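Local coordinates for histidine-containing phosphotransfer protein 2 (Oryza sativa, PDB 1YVI) that relays phosphoryl groups from cytokinin sensor histidine kinases to response regulators, acting as a positive regulator of the cytokinin pathway, at residues T63-Q67 and P68-F72. Sequence-based numbering, arbitrary orientation.
Sequences TLLEQ and PVVNF
V70 meets L65 in the loop that joins helix 42-65 to helix 72-89, a helix-to-helix connection in the helical bundle of the HPt domain. Its two methyl groups divide the work: CG1 of V70, anti to the backbone N (chi1 173°), lies 4.0 Å from CD2 of L65, while CG2 lies 3.8 Å from O of L64. The F72 ring presents a face to V70, with CG1 3.5 Å above the ring plane and over its centre. A water bridges the two sides of the loop, donating to O of L64 at 2.9 Å and accepting from N of N71 at 2.7 Å. On the helix side, the bent chain of Q67 (chi2 -52°) folds back, bringing NE2 to O of T63 at 2.9 Å with an N-H...O angle of 175°. An alanine at Q67 lacks the amide, so the T63 carbonyl would keep the backbone N-H of E66, and the turn into P68 is likely to be less firmly tied to the helix. R110, leading helix 110-142, secures the same turn by donating NH1 to O of L65 and O of Q67. N71 occupies the N-cap position of helix 72-89, its OD1 accepting from N of K74. At the T63 carbonyl, two donors enter from opposite faces of its plane: NE2 of Q67 on one, and N of E66, at 3.2 Å from O of T63, on the other.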
loop_
_atom_site.group_PDB
_atom_site.type_symbol
_atom_site.label_atom_id
_atom_site.label_comp_id
_atom_site.label_asym_id
_atom_site.label_seq_id
_atom_site.Cartn_x
_atom_site.Cartn_y
_atom_site.Cartn_z
ATOM N N THR A 63 11.297 -13.418 -4.115
ATOM C CA THR A 63 12.620 -13.969 -4.390
ATOM C C THR A 63 13.193 -14.753 -3.233
ATOM O O THR A 63 13.731 -15.861 -3.439
ATOM C CB THR A 63 13.625 -12.869 -4.831
ATOM O OG1 THR A 63 13.135 -12.307 -6.028
ATOM C CG2 THR A 63 15.032 -13.412 -5.060
ATOM N N LEU A 64 13.076 -14.219 -2.015
ATOM C CA LEU A 64 13.538 -14.942 -0.856
ATOM C C LEU A 64 12.815 -16.277 -0.712
ATOM O O LEU A 64 13.422 -17.320 -0.302
ATOM C CB LEU A 64 13.375 -14.097 0.423
ATOM C CG LEU A 64 14.213 -12.810 0.597
ATOM C CD1 LEU A 64 13.674 -12.056 1.826
ATOM C CD2 LEU A 64 15.675 -13.186 0.805
ATOM N N LEU A 65 11.526 -16.277 -1.057
ATOM C CA LEU A 65 10.682 -17.486 -0.890
ATOM C C LEU A 65 10.866 -18.534 -1.986
ATOM O O LEU A 65 10.359 -19.671 -1.859
ATOM C CB LEU A 65 9.206 -17.080 -0.813
ATOM C CG LEU A 65 8.809 -16.278 0.442
ATOM C CD1 LEU A 65 7.319 -15.834 0.345
ATOM C CD2 LEU A 65 9.066 -17.125 1.707
ATOM N N GLU A 66 11.584 -18.151 -3.037
ATOM C CA GLU A 66 12.028 -19.031 -4.147
ATOM C C GLU A 66 13.365 -19.725 -3.826
ATOM O O GLU A 66 13.779 -20.588 -4.568
ATOM C CB GLU A 66 12.133 -18.211 -5.462
ATOM C CG GLU A 66 10.713 -17.804 -5.985
ATOM C CD GLU A 66 10.656 -16.674 -7.050
ATOM O OE1 GLU A 66 11.710 -16.383 -7.692
ATOM O OE2 GLU A 66 9.513 -16.082 -7.242
ATOM N N GLN A 67 14.034 -19.390 -2.711
ATOM C CA GLN A 67 15.387 -19.971 -2.477
ATOM C C GLN A 67 15.332 -21.408 -1.933
ATOM O O GLN A 67 14.403 -21.743 -1.225
ATOM C CB GLN A 67 16.207 -19.118 -1.520
ATOM C CG GLN A 67 16.418 -17.700 -1.989
ATOM C CD GLN A 67 16.965 -17.630 -3.402
ATOM O OE1 GLN A 67 18.069 -18.121 -3.674
ATOM N NE2 GLN A 67 16.183 -17.039 -4.324
ATOM N N PRO A 68 16.345 -22.254 -2.233
ATOM C CA PRO A 68 16.339 -23.620 -1.659
ATOM C C PRO A 68 16.230 -23.606 -0.140
ATOM O O PRO A 68 15.457 -24.350 0.435
ATOM C CB PRO A 68 17.730 -24.193 -2.079
ATOM C CG PRO A 68 18.110 -23.471 -3.258
ATOM C CD PRO A 68 17.511 -22.055 -3.120
ATOM N N VAL A 69 16.997 -22.726 0.500
ATOM C CA VAL A 69 16.878 -22.543 1.923
ATOM C C VAL A 69 16.285 -21.135 2.143
ATOM O O VAL A 69 16.805 -20.164 1.609
ATOM C CB VAL A 69 18.282 -22.726 2.596
ATOM C CG1 VAL A 69 18.224 -22.503 4.090
ATOM C CG2 VAL A 69 18.836 -24.171 2.282
ATOM N N VAL A 70 15.182 -21.032 2.867
ATOM C CA VAL A 70 14.536 -19.726 3.005
ATOM C C VAL A 70 15.122 -19.060 4.233
ATOM O O VAL A 70 15.226 -19.690 5.307
ATOM C CB VAL A 70 13.015 -19.832 3.143
ATOM C CG1 VAL A 70 12.435 -18.461 3.452
ATOM C CG2 VAL A 70 12.412 -20.348 1.832
ATOM N N ASN A 71 15.518 -17.792 4.078
ATOM C CA ASN A 71 15.982 -17.015 5.232
ATOM C C ASN A 71 14.728 -16.355 5.812
ATOM O O ASN A 71 14.374 -15.259 5.378
ATOM C CB ASN A 71 16.957 -15.952 4.765
ATOM C CG ASN A 71 17.477 -15.103 5.896
ATOM O OD1 ASN A 71 16.976 -15.132 7.024
ATOM N ND2 ASN A 71 18.536 -14.370 5.605
ATOM N N PHE A 72 14.087 -17.015 6.791
ATOM C CA PHE A 72 12.848 -16.515 7.364
ATOM C C PHE A 72 13.031 -15.234 8.181
ATOM O O PHE A 72 12.111 -14.452 8.309
ATOM C CB PHE A 72 12.155 -17.628 8.198
ATOM C CG PHE A 72 11.580 -18.740 7.342
ATOM C CD1 PHE A 72 10.429 -18.506 6.597
ATOM C CD2 PHE A 72 12.221 -19.984 7.247
ATOM C CE1 PHE A 72 9.889 -19.496 5.753
ATOM C CE2 PHE A 72 11.698 -21.003 6.418
ATOM C CZ PHE A 72 10.506 -20.738 5.656
HETATM O O HOH W 1 15.504 -16.695 1.564
#